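Local coordinates for protein MNMC2 (Aquifex aeolicus, PDB 3VYW) that acts as a tRNA methyltransferase that uses S-adenosylmethionine in modifying the wobble uridine, without the oxidase domain usually fused to such enzymes, at residues S44-A49 and K56-K61; F105-N110 and E139-P144; N110-L115 and E149-L154; I129-K134 and L168-G173. One frame throughout, in Å; residues are numbered along the deposited sequence.

Contact 1 (S44-A49 and K56-K61)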
# COMPACT_ATOMS: atom_id res chain seq x y z
N SER A 44 3.67 19.59 2.73
CA SER A 44 2.40 19.13 2.19
C SER A 44 2.30 19.49 0.74
O SER A 44 3.12 20.16 0.25
CB SER A 44 1.22 19.69 2.96
OG SER A 44 1.27 21.08 3.00
N GLY A 45 1.27 19.03 0.07
CA GLY A 45 1.09 19.32 -1.33
C GLY A 45 1.71 18.35 -2.28
O GLY A 45 2.30 17.39 -1.89
N GLN A 46 1.55 18.60 -3.57
CA GLN A 46 2.02 17.68 -4.58
C GLN A 46 2.67 18.43 -5.71
O GLN A 46 2.36 19.55 -5.96
CB GLN A 46 0.89 16.85 -5.12
CG GLN A 46 0.21 15.97 -4.11
CD GLN A 46 -0.87 16.68 -3.38
OE1 GLN A 46 -1.64 17.40 -3.95
NE2 GLN A 46 -0.93 16.48 -2.09
N GLU A 47 3.58 17.77 -6.39
CA GLU A 47 4.28 18.33 -7.51
C GLU A 47 4.16 17.40 -8.66
O GLU A 47 4.27 16.22 -8.49
CB GLU A 47 5.73 18.41 -7.19
CG GLU A 47 6.29 19.79 -7.07
CD GLU A 47 7.62 19.78 -6.39
OE1 GLU A 47 8.56 19.19 -6.96
OE2 GLU A 47 7.71 20.36 -5.31
N ILE A 48 3.93 17.94 -9.84
CA ILE A 48 3.80 17.12 -11.01
C ILE A 48 5.12 16.55 -11.51
O ILE A 48 6.10 17.22 -11.49
CB ILE A 48 3.08 17.92 -12.11
CG1 ILE A 48 1.80 17.23 -12.47
CG2 ILE A 48 3.92 18.01 -13.34
CD1 ILE A 48 2.00 16.09 -13.42
N ALA A 49 5.14 15.31 -11.94
CA ALA A 49 6.36 14.72 -12.42
C ALA A 49 6.22 13.74 -13.56
O ALA A 49 5.19 13.17 -13.75
CB ALA A 49 7.08 14.05 -11.28
N LYS A 56 2.06 10.43 -16.22
CA LYS A 56 2.48 11.37 -15.24
C LYS A 56 2.06 10.86 -13.90
O LYS A 56 1.18 10.05 -13.78
CB LYS A 56 1.83 12.72 -15.46
CG LYS A 56 2.20 13.42 -16.74
CD LYS A 56 3.62 13.91 -16.72
CE LYS A 56 3.92 14.81 -17.88
NZ LYS A 56 3.21 16.08 -17.71
N THR A 57 2.70 11.38 -12.89
CA THR A 57 2.49 11.06 -11.52
C THR A 57 2.70 12.35 -10.77
O THR A 57 3.10 13.32 -11.33
CB THR A 57 3.50 10.01 -11.07
OG1 THR A 57 3.09 9.45 -9.85
CG2 THR A 57 4.81 10.61 -10.88
N LEU A 58 2.45 12.34 -9.48
CA LEU A 58 2.75 13.47 -8.68
C LEU A 58 3.70 13.02 -7.63
O LEU A 58 3.74 11.88 -7.29
CB LEU A 58 1.51 14.00 -8.01
CG LEU A 58 0.34 14.30 -8.89
CD1 LEU A 58 -0.87 14.56 -8.05
CD2 LEU A 58 0.64 15.48 -9.76
N ILE A 59 4.46 13.96 -7.10
CA ILE A 59 5.26 13.70 -5.94
C ILE A 59 4.52 14.25 -4.78
O ILE A 59 4.05 15.34 -4.85
CB ILE A 59 6.59 14.44 -5.97
CG1 ILE A 59 7.33 14.18 -7.26
CG2 ILE A 59 7.44 14.00 -4.81
CD1 ILE A 59 7.95 12.82 -7.35
N HIS A 60 4.40 13.48 -3.72
CA HIS A 60 3.80 13.97 -2.52
C HIS A 60 4.87 14.48 -1.60
O HIS A 60 5.76 13.76 -1.21
CB HIS A 60 2.97 12.89 -1.86
CG HIS A 60 1.96 13.38 -0.89
ND1 HIS A 60 2.29 14.09 0.17
CD2 HIS A 60 0.61 13.24 -0.84
CE1 HIS A 60 1.21 14.39 0.86
NE2 HIS A 60 0.19 13.87 0.24
N LYS A 61 4.80 15.77 -1.31
CA LYS A 61 5.77 16.49 -0.51
C LYS A 61 5.91 16.07 0.93
O LYS A 61 6.97 16.11 1.46
CB LYS A 61 5.50 17.98 -0.60
CG LYS A 61 6.12 18.65 -1.79
CD LYS A 61 5.20 19.67 -2.40
CE LYS A 61 5.48 21.07 -1.88
NZ LYS A 61 4.80 22.08 -2.73
O HOH W 1 2.53 22.82 -1.63
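Strands 46-49 and 56-60 run antiparallel, their short axes approaching to 4.3 Å with 148° between the chain directions. Glu47 with Ile59 and Ala49 with Thr57 form the hydrogen-bonded pairs, Gln46 with His60 and Ile48 with Leu58 the non-hydrogen-bonded ones. Each hydrogen-bonded pair closes a reciprocal two-bond ring, and the shortest bond runs from Ile59 N to Glu47 O at 2.7 Å, lying in the carbonyl plane. Thr57 O instead receives Ala49 N from above its carbonyl plane. Lys61 N reaches Gly45 O at 3.0 Å and continues the ladder past the strands at the open end of the hairpin. In this beta hairpin, strand 56-60 is the middle member of a three-stranded antiparallel sheet completed by strand 65-66. On the face bearing Gln46, Ile48, Leu58 and His60, the tightest apolar meeting is Ile48 CG1 against Leu58 CD2, 3.4 Å apart, the two chains crossing obliquely. Leu58 also packs against Leu107, a SAM-binding residue, so the hairpin borders the cofactor pocket. Gln46 bends at chi2 (87°) and lies alongside His60, with NE2 3.7 Å from the ring's NE2 and the amide and imidazole planes 59° apart. Their polar ends share a partner outside the hairpin, Glu135, which bonds His60 NE2 and, weakly, Gln46 NE2. On the opposite face Ala49 CB rests against Ile59 CG1 at 4.0 Å. The Lys61 chain, bent at chi2 and chi3, lays CE 3.3 Å from Ser44 O. A water accepts from Lys61 NZ at 2.6 Å and donates weakly to Ser44 O.

Contact 2 (F105-N110 and E139-P144). With SAM (S-adenosylmethionine), chain E.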
# COMPACT_ATOMS: atom_id res chain seq x y z
N PHE A 105 -6.62 5.34 -2.94
CA PHE A 105 -7.14 5.61 -4.24
C PHE A 105 -6.14 6.28 -5.14
O PHE A 105 -6.05 5.97 -6.29
CB PHE A 105 -8.39 6.46 -4.16
CG PHE A 105 -8.93 6.80 -5.48
CD1 PHE A 105 -9.66 5.90 -6.17
CD2 PHE A 105 -8.64 7.99 -6.05
CE1 PHE A 105 -10.14 6.19 -7.39
CE2 PHE A 105 -9.11 8.29 -7.28
CZ PHE A 105 -9.86 7.39 -7.95
N GLY A 106 -5.40 7.22 -4.60
CA GLY A 106 -4.39 7.93 -5.34
C GLY A 106 -4.91 8.70 -6.51
O GLY A 106 -5.78 9.48 -6.38
N LEU A 107 -4.33 8.50 -7.67
CA LEU A 107 -4.83 9.13 -8.86
C LEU A 107 -5.76 8.23 -9.59
O LEU A 107 -6.29 8.58 -10.59
CB LEU A 107 -3.69 9.53 -9.75
CG LEU A 107 -2.49 10.03 -9.02
CD1 LEU A 107 -1.41 10.28 -10.03
CD2 LEU A 107 -2.82 11.32 -8.33
N GLY A 108 -5.99 7.06 -9.04
CA GLY A 108 -6.89 6.11 -9.61
C GLY A 108 -6.34 5.25 -10.70
O GLY A 108 -7.07 4.64 -11.39
N TYR A 109 -5.03 5.22 -10.84
CA TYR A 109 -4.36 4.50 -11.90
C TYR A 109 -4.52 3.01 -11.89
O TYR A 109 -4.76 2.45 -12.90
CB TYR A 109 -2.88 4.79 -11.83
CG TYR A 109 -2.46 6.11 -12.37
CD1 TYR A 109 -3.37 7.06 -12.75
CD2 TYR A 109 -1.16 6.41 -12.49
CE1 TYR A 109 -2.97 8.27 -13.23
CE2 TYR A 109 -0.76 7.60 -12.97
CZ TYR A 109 -1.66 8.52 -13.34
OH TYR A 109 -1.21 9.70 -13.83
N ASN A 110 -4.35 2.38 -10.76
CA ASN A 110 -4.45 0.96 -10.69
C ASN A 110 -5.82 0.55 -11.10
O ASN A 110 -6.00 -0.37 -11.81
CB ASN A 110 -4.27 0.48 -9.27
CG ASN A 110 -2.83 0.39 -8.84
OD1 ASN A 110 -1.93 0.34 -9.62
ND2 ASN A 110 -2.64 0.38 -7.57
N GLU A 139 -7.68 17.61 -8.76
CA GLU A 139 -7.13 17.62 -10.08
C GLU A 139 -6.23 16.43 -10.24
O GLU A 139 -5.38 16.20 -9.45
CB GLU A 139 -6.32 18.88 -10.33
CG GLU A 139 -7.12 20.15 -10.31
CD GLU A 139 -6.33 21.35 -10.76
OE1 GLU A 139 -6.78 22.48 -10.50
OE2 GLU A 139 -5.27 21.19 -11.37
N PHE A 140 -6.44 15.66 -11.29
CA PHE A 140 -5.64 14.49 -11.52
C PHE A 140 -4.99 14.59 -12.86
O PHE A 140 -5.58 15.01 -13.78
CB PHE A 140 -6.48 13.23 -11.49
CG PHE A 140 -7.28 13.06 -10.26
CD1 PHE A 140 -8.48 13.68 -10.12
CD2 PHE A 140 -6.85 12.26 -9.25
CE1 PHE A 140 -9.23 13.52 -9.00
CE2 PHE A 140 -7.59 12.09 -8.13
CZ PHE A 140 -8.78 12.73 -8.00
N PRO A 141 -3.75 14.16 -12.95
CA PRO A 141 -3.10 13.96 -14.23
C PRO A 141 -3.81 12.84 -14.89
O PRO A 141 -4.10 11.88 -14.26
CB PRO A 141 -1.72 13.51 -13.83
CG PRO A 141 -1.51 14.07 -12.52
CD PRO A 141 -2.82 14.00 -11.85
N ILE A 142 -4.11 12.97 -16.16
CA ILE A 142 -4.88 11.96 -16.83
C ILE A 142 -3.97 11.05 -17.56
O ILE A 142 -2.99 11.46 -18.12
CB ILE A 142 -5.89 12.54 -17.80
CG1 ILE A 142 -6.71 13.60 -17.13
CG2 ILE A 142 -6.82 11.47 -18.28
CD1 ILE A 142 -7.80 13.04 -16.27
N LEU A 143 -4.32 9.79 -17.53
CA LEU A 143 -3.55 8.79 -18.19
C LEU A 143 -3.60 9.00 -19.68
O LEU A 143 -4.58 9.41 -20.22
CB LEU A 143 -4.03 7.40 -17.78
CG LEU A 143 -3.64 6.87 -16.40
CD1 LEU A 143 -4.35 5.59 -16.10
CD2 LEU A 143 -2.17 6.65 -16.27
N PRO A 144 -2.50 8.74 -20.33
CA PRO A 144 -2.37 8.80 -21.77
C PRO A 144 -3.05 7.64 -22.43
O PRO A 144 -3.29 6.67 -21.77
CB PRO A 144 -0.88 8.69 -21.98
CG PRO A 144 -0.41 7.95 -20.81
CD PRO A 144 -1.22 8.45 -19.68
N SAM E . -3.03 3.89 -5.76
CA SAM E . -2.79 5.19 -6.27
C SAM E . -2.90 5.03 -7.73
O SAM E . -2.94 5.96 -8.50
OXT SAM E . -3.00 3.92 -8.17
CB SAM E . -1.46 5.61 -5.67
CG SAM E . -1.75 6.05 -4.23
SD SAM E . -0.47 6.54 -3.32
CE SAM E . 0.72 5.44 -3.45
C5' SAM E . -0.86 6.58 -1.71
C4' SAM E . -2.29 7.03 -1.35
O4' SAM E . -2.63 6.55 -0.06
C3' SAM E . -2.47 8.53 -1.26
O3' SAM E . -3.70 8.90 -1.84
C2' SAM E . -2.55 8.80 0.22
O2' SAM E . -3.34 9.94 0.47
C1' SAM E . -3.22 7.57 0.72
N9 SAM E . -3.09 7.33 2.17
C8 SAM E . -2.01 7.40 2.91
N7 SAM E . -2.25 7.11 4.17
C5 SAM E . -3.52 6.86 4.28
C6 SAM E . -4.44 6.49 5.35
N6 SAM E . -4.04 6.33 6.60
N1 SAM E . -5.69 6.31 5.04
C2 SAM E . -6.12 6.45 3.82
N3 SAM E . -5.36 6.79 2.83
C4 SAM E . -4.07 7.01 2.97
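Two hollows along the turn and first helical residues of 105-110 receive bumps from the irregular loop 139-144, with no hydrogen bond crossing between them. Leu143 supplies the best-fitting bump: its CD2 sits 3.5 Å from the centroid of the Tyr109 ring and 11° off the ring normal, a CH-pi contact over the middle of one face. The same ring meets Pro141 at its rim, where Pro141 O lies in the ring plane 3.6 Å from Tyr109 OH. That hydroxyl is hydrogen-bonded to Lys56 O, which fixes the outer end of the ring. Residues 105-110 carry the glycine-rich loop of a Rossmann-like methyltransferase: a type II' turn from Phe105 to Gly108, then helix 109-121 with Gly108 as N-cap. The inner side of this loop holds the SAM carboxylate, Leu107 N and Tyr109 N converging on SAM O at 3.0 and 3.2 Å, while Asn110 N bonds SAM OXT weakly. On the outer side Phe140 fits edge-first, with CD2 3.7 Å from Leu107 CA and Gly106 O in the plane of its ring. Phe105, crossing Phe140 at about a right angle, brings CE2 to 4.2 Å from Phe140 CE2. Gly108 CA covers part of one Phe105 face, 3.6 Å above the ring plane and toward the rim.

Contact 3 (N110-L115 and E149-L154). With SAM (S-adenosylmethionine), chain E.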
# COMPACT_ATOMS: atom_id res chain seq x y z
N ASN A 110 -4.35 2.38 -10.76
CA ASN A 110 -4.45 0.96 -10.69
C ASN A 110 -5.82 0.55 -11.10
O ASN A 110 -6.00 -0.37 -11.81
CB ASN A 110 -4.27 0.48 -9.27
CG ASN A 110 -2.83 0.39 -8.84
OD1 ASN A 110 -1.93 0.34 -9.62
ND2 ASN A 110 -2.64 0.38 -7.57
N LEU A 111 -6.81 1.25 -10.59
CA LEU A 111 -8.17 0.94 -10.86
C LEU A 111 -8.53 1.10 -12.30
O LEU A 111 -9.22 0.30 -12.84
CB LEU A 111 -9.07 1.79 -9.99
CG LEU A 111 -9.02 1.44 -8.53
CD1 LEU A 111 -9.95 2.27 -7.71
CD2 LEU A 111 -9.29 -0.02 -8.29
N ALA A 112 -8.09 2.17 -12.91
CA ALA A 112 -8.31 2.40 -14.30
C ALA A 112 -7.63 1.39 -15.18
O ALA A 112 -8.20 0.94 -16.12
CB ALA A 112 -7.86 3.79 -14.65
N VAL A 113 -6.40 1.06 -14.88
CA VAL A 113 -5.70 0.08 -15.65
C VAL A 113 -6.36 -1.27 -15.54
O VAL A 113 -6.48 -1.96 -16.50
CB VAL A 113 -4.23 0.04 -15.27
CG1 VAL A 113 -3.56 -1.17 -15.83
CG2 VAL A 113 -3.56 1.28 -15.79
N ALA A 114 -6.81 -1.63 -14.37
CA ALA A 114 -7.49 -2.87 -14.21
C ALA A 114 -8.78 -2.93 -14.99
O ALA A 114 -9.05 -3.90 -15.64
CB ALA A 114 -7.77 -3.09 -12.75
N LEU A 115 -9.58 -1.90 -14.91
CA LEU A 115 -10.86 -1.88 -15.57
C LEU A 115 -10.74 -1.97 -17.06
O LEU A 115 -11.55 -2.55 -17.69
CB LEU A 115 -11.68 -0.68 -15.17
CG LEU A 115 -12.23 -0.59 -13.78
CD1 LEU A 115 -12.85 0.77 -13.61
CD2 LEU A 115 -13.24 -1.65 -13.48
N GLU A 149 -9.48 7.21 -21.74
CA GLU A 149 -10.92 7.14 -21.73
C GLU A 149 -11.46 6.51 -20.48
O GLU A 149 -12.44 6.95 -19.92
CB GLU A 149 -11.38 6.27 -22.86
CG GLU A 149 -12.31 6.94 -23.80
CD GLU A 149 -11.59 7.87 -24.74
OE1 GLU A 149 -11.32 7.47 -25.88
OE2 GLU A 149 -11.31 9.00 -24.33
N ILE A 150 -10.82 5.42 -20.13
CA ILE A 150 -11.12 4.66 -18.95
C ILE A 150 -10.81 5.40 -17.68
O ILE A 150 -11.51 5.27 -16.72
CB ILE A 150 -10.39 3.33 -19.01
CG1 ILE A 150 -11.01 2.35 -18.06
CG2 ILE A 150 -8.95 3.50 -18.66
CD1 ILE A 150 -12.51 2.35 -18.10
N HIS A 151 -9.73 6.13 -17.66
CA HIS A 151 -9.42 6.92 -16.51
C HIS A 151 -10.38 8.02 -16.20
O HIS A 151 -10.74 8.24 -15.07
CB HIS A 151 -8.02 7.45 -16.63
CG HIS A 151 -7.46 7.93 -15.34
ND1 HIS A 151 -6.62 8.94 -15.26
CD2 HIS A 151 -7.66 7.51 -14.06
CE1 HIS A 151 -6.30 9.14 -14.01
NE2 HIS A 151 -6.94 8.27 -13.28
N GLU A 152 -10.78 8.75 -17.22
CA GLU A 152 -11.75 9.80 -17.11
C GLU A 152 -13.08 9.26 -16.70
O GLU A 152 -13.79 9.87 -15.97
CB GLU A 152 -11.86 10.60 -18.40
CG GLU A 152 -10.67 11.51 -18.62
CD GLU A 152 -10.81 12.39 -19.81
OE1 GLU A 152 -9.89 12.45 -20.64
OE2 GLU A 152 -11.84 13.06 -19.90
N PHE A 153 -13.39 8.09 -17.18
CA PHE A 153 -14.61 7.43 -16.82
C PHE A 153 -14.67 7.11 -15.35
O PHE A 153 -15.69 7.28 -14.75
CB PHE A 153 -14.72 6.20 -17.68
CG PHE A 153 -15.74 5.21 -17.24
CD1 PHE A 153 -16.91 5.12 -17.89
CD2 PHE A 153 -15.48 4.32 -16.24
CE1 PHE A 153 -17.83 4.19 -17.53
CE2 PHE A 153 -16.39 3.41 -15.86
CZ PHE A 153 -17.57 3.33 -16.52
N LEU A 154 -13.59 6.62 -14.78
CA LEU A 154 -13.50 6.38 -13.37
C LEU A 154 -13.57 7.62 -12.55
O LEU A 154 -14.18 7.66 -11.54
CB LEU A 154 -12.22 5.64 -13.04
CG LEU A 154 -11.95 5.35 -11.58
CD1 LEU A 154 -12.91 4.32 -11.08
CD2 LEU A 154 -10.56 4.83 -11.42
N SAM E . -3.03 3.89 -5.76
CA SAM E . -2.79 5.19 -6.27
C SAM E . -2.90 5.03 -7.73
O SAM E . -2.94 5.96 -8.50
OXT SAM E . -3.00 3.92 -8.17
CB SAM E . -1.46 5.61 -5.67
CG SAM E . -1.75 6.05 -4.23
SD SAM E . -0.47 6.54 -3.32
CE SAM E . 0.72 5.44 -3.45
C5' SAM E . -0.86 6.58 -1.71
C4' SAM E . -2.29 7.03 -1.35
O4' SAM E . -2.63 6.55 -0.06
C3' SAM E . -2.47 8.53 -1.26
O3' SAM E . -3.70 8.90 -1.84
C2' SAM E . -2.55 8.80 0.22
O2' SAM E . -3.34 9.94 0.47
C1' SAM E . -3.22 7.57 0.72
N9 SAM E . -3.09 7.33 2.17
C8 SAM E . -2.01 7.40 2.91
N7 SAM E . -2.25 7.11 4.17
C5 SAM E . -3.52 6.86 4.28
C6 SAM E . -4.44 6.49 5.35
N6 SAM E . -4.04 6.33 6.60
N1 SAM E . -5.69 6.31 5.04
C2 SAM E . -6.12 6.45 3.82
N3 SAM E . -5.36 6.79 2.83
C4 SAM E . -4.07 7.01 2.97
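Helices 110-115 and 149-154 cross steeply, 122° between their directions, and their short axes come within 8.7 Å. Such a close approach is possible because a small residue stands at the crossing: Ala112 CA is 5.2 Å from His151 CA, and its methyl points into the other helix. The apolar contacts centre there. Ala112 CB lies 3.8 Å from His151 CD2, with Ile150 CG2 and Leu154 CD2 at slightly longer range. Leu154, its CG anti to the backbone N (chi1 178°), extends CD2 to 3.7 Å from Leu111 CB. One turn further on, Leu115 CB meets Ile150 CG1 at 4.2 Å. No hydrogen bond joins the helices. The polar atoms of His151 are instead used on the cofactor-binding loop and the segment facing it: NE2 bonds Leu107 O, and ND1 weakly engages Leu143 N. Both helices belong to the Rossmann-like methyltransferase domain and cover the same side of its sheet. Leu111 and Leu115 pack on Ile129 and Val127 of strand 126-133, Leu154 rests on Leu168 of strand 166-172, and Val113 turns to helix 74-86.

Contact 4 (I129-K134 and L168-G173). With SAM (S-adenosylmethionine), chain E.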
# COMPACT_ATOMS: atom_id res chain seq x y z
N ILE A 129 -15.59 -2.26 -6.49
CA ILE A 129 -14.43 -1.64 -5.90
C ILE A 129 -14.75 -0.85 -4.66
O ILE A 129 -15.60 -0.02 -4.65
CB ILE A 129 -13.78 -0.68 -6.89
CG1 ILE A 129 -13.42 -1.41 -8.15
CG2 ILE A 129 -12.54 -0.07 -6.30
CD1 ILE A 129 -13.09 -0.48 -9.28
N ILE A 130 -14.00 -1.11 -3.60
CA ILE A 130 -13.95 -0.28 -2.43
C ILE A 130 -12.56 0.27 -2.24
O ILE A 130 -11.61 -0.44 -2.20
CB ILE A 130 -14.32 -1.07 -1.20
CG1 ILE A 130 -15.73 -1.59 -1.34
CG2 ILE A 130 -14.16 -0.23 0.04
CD1 ILE A 130 -16.23 -2.33 -0.15
N SER A 131 -12.46 1.57 -2.11
CA SER A 131 -11.18 2.21 -1.97
C SER A 131 -11.11 3.09 -0.77
O SER A 131 -12.09 3.44 -0.22
CB SER A 131 -10.86 2.98 -3.20
OG SER A 131 -9.52 3.33 -3.15
N PHE A 132 -9.91 3.41 -0.34
CA PHE A 132 -9.71 4.16 0.87
C PHE A 132 -8.86 5.32 0.50
O PHE A 132 -7.92 5.17 -0.17
CB PHE A 132 -8.97 3.29 1.88
CG PHE A 132 -9.77 2.12 2.36
CD1 PHE A 132 -9.54 0.87 1.87
CD2 PHE A 132 -10.75 2.29 3.29
CE1 PHE A 132 -10.29 -0.19 2.29
CE2 PHE A 132 -11.49 1.23 3.72
CZ PHE A 132 -11.26 -0.01 3.22
N GLU A 133 -9.24 6.51 0.88
CA GLU A 133 -8.42 7.64 0.56
C GLU A 133 -8.61 8.71 1.59
O GLU A 133 -9.67 9.21 1.71
CB GLU A 133 -8.82 8.16 -0.80
CG GLU A 133 -7.98 9.28 -1.35
CD GLU A 133 -6.50 9.17 -1.08
OE1 GLU A 133 -5.97 10.00 -0.38
OE2 GLU A 133 -5.86 8.30 -1.61
N LYS A 134 -7.59 9.00 2.36
CA LYS A 134 -7.60 10.12 3.27
C LYS A 134 -7.51 11.51 2.70
O LYS A 134 -7.97 12.43 3.31
CB LYS A 134 -6.65 9.93 4.44
CG LYS A 134 -5.23 10.38 4.25
CD LYS A 134 -4.43 9.88 5.41
CE LYS A 134 -3.25 10.74 5.71
NZ LYS A 134 -2.92 10.57 7.13
N LEU A 168 -18.66 1.37 -7.12
CA LEU A 168 -17.52 2.09 -6.62
C LEU A 168 -17.80 2.77 -5.30
O LEU A 168 -18.73 3.49 -5.18
CB LEU A 168 -17.16 3.16 -7.64
CG LEU A 168 -15.73 3.47 -8.03
CD1 LEU A 168 -15.71 4.78 -8.77
CD2 LEU A 168 -14.83 3.54 -6.84
N LYS A 169 -17.00 2.53 -4.29
CA LYS A 169 -17.01 3.41 -3.15
C LYS A 169 -15.63 3.74 -2.72
O LYS A 169 -14.90 2.87 -2.38
CB LYS A 169 -17.76 2.82 -1.98
CG LYS A 169 -18.62 1.64 -2.30
CD LYS A 169 -19.93 1.66 -1.54
CE LYS A 169 -20.11 0.40 -0.73
NZ LYS A 169 -20.03 -0.83 -1.55
N VAL A 170 -15.29 4.99 -2.68
CA VAL A 170 -14.04 5.39 -2.15
C VAL A 170 -14.40 6.03 -0.86
O VAL A 170 -15.13 6.95 -0.85
CB VAL A 170 -13.40 6.42 -3.05
CG1 VAL A 170 -12.10 6.88 -2.47
CG2 VAL A 170 -13.18 5.85 -4.41
N LEU A 171 -13.91 5.52 0.24
CA LEU A 171 -14.27 6.07 1.52
C LEU A 171 -13.17 6.95 1.99
O LEU A 171 -12.07 6.52 2.19
CB LEU A 171 -14.49 4.97 2.52
CG LEU A 171 -15.33 3.81 2.03
CD1 LEU A 171 -15.33 2.68 3.02
CD2 LEU A 171 -16.73 4.25 1.72
N LEU A 172 -13.50 8.21 2.12
CA LEU A 172 -12.61 9.21 2.61
C LEU A 172 -12.40 9.10 4.08
O LEU A 172 -13.23 8.61 4.78
CB LEU A 172 -13.15 10.57 2.25
CG LEU A 172 -13.83 10.50 0.91
CD1 LEU A 172 -14.01 11.89 0.36
CD2 LEU A 172 -13.00 9.67 -0.03
N GLY A 173 -11.28 9.63 4.53
CA GLY A 173 -10.73 9.43 5.84
C GLY A 173 -9.70 8.35 5.90
O GLY A 173 -9.41 7.72 4.93
N SAM E . -3.03 3.89 -5.76
CA SAM E . -2.79 5.19 -6.27
C SAM E . -2.90 5.03 -7.73
O SAM E . -2.94 5.96 -8.50
OXT SAM E . -3.00 3.92 -8.17
CB SAM E . -1.46 5.61 -5.67
CG SAM E . -1.75 6.05 -4.23
SD SAM E . -0.47 6.54 -3.32
CE SAM E . 0.72 5.44 -3.45
C5' SAM E . -0.86 6.58 -1.71
C4' SAM E . -2.29 7.03 -1.35
O4' SAM E . -2.63 6.55 -0.06
C3' SAM E . -2.47 8.53 -1.26
O3' SAM E . -3.70 8.90 -1.84
C2' SAM E . -2.55 8.80 0.22
O2' SAM E . -3.34 9.94 0.47
C1' SAM E . -3.22 7.57 0.72
N9 SAM E . -3.09 7.33 2.17
C8 SAM E . -2.01 7.40 2.91
N7 SAM E . -2.25 7.11 4.17
C5 SAM E . -3.52 6.86 4.28
C6 SAM E . -4.44 6.49 5.35
N6 SAM E . -4.04 6.33 6.60
N1 SAM E . -5.69 6.31 5.04
C2 SAM E . -6.12 6.45 3.82
N3 SAM E . -5.36 6.79 2.83
C4 SAM E . -4.07 7.01 2.97
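Glu133 OE1 is gripped by two hydrogen bonds, from the SAM ribose hydroxyl O2' at 2.8 Å and from the backbone N of Glu135. The site stands at the C-terminal end of strand 126-133 in the Rossmann-like methyltransferase sheet, where an acidic residue typically takes the ribose of the cofactor. Glu133 CG is anti to the backbone N (chi1 -175°), and a bend at chi2 turns the carboxylate from strand 166-172 toward the ligand; its other oxygen, OE2, accepts Gly106 N. Behind this group the two strands run in the same direction, 20° between their short axes, which approach to 4.5 Å. Their ladder alternates regularly. Lys169 N bonds Ile129 O, Ser131 N bonds Lys169 O, Leu171 N bonds Ser131 O at 2.8 Å and Glu133 N bonds Leu171 O. The last two donors stand well above their carbonyl planes, and the following bond, Gly173 N to Glu133 O, is weak. On one face Leu171 CD1 lies 4.2 Å from Phe132 CE2, the side chains running side by side, with Ile130 next to them. On the other, Val170 uses both methyls: CG2 meets Ser131 CB and CG1 meets Glu133 CB, each at 3.9 Å. Ser131 OG is hydrogen-bonded to Asp102. Lys134 CG occupies the crowded position between N and C (chi1 88°), and its extended chain crosses a face of the adenine, setting CD 3.4 Å from SAM C5.

In the fold
Contacts 2, 3 and 4 interlock along the chain, their segments alternating, and all touch one SAM, contact 3 only through Asn110; contact 1 precedes them all. Contact 2 is the hub. Tyr109 OH joins it to contact 1 through Lys56 O at 2.4 Å, and Leu58 packs on Pro141. Contact 3 lies about 8 Å from it between centres, shares Asn110, and is tied by His151 NE2 to Leu107 O at 2.8 Å. Toward contact 4, Phe105 N meets Phe132 O at 3.1 Å, so the loop holding the carboxylate and the strand end holding the ribose are joined. Contacts 3 and 4, neither touching contact 1, meet where Leu154 CD1 packs 3.7 Å from Leu168 CD1.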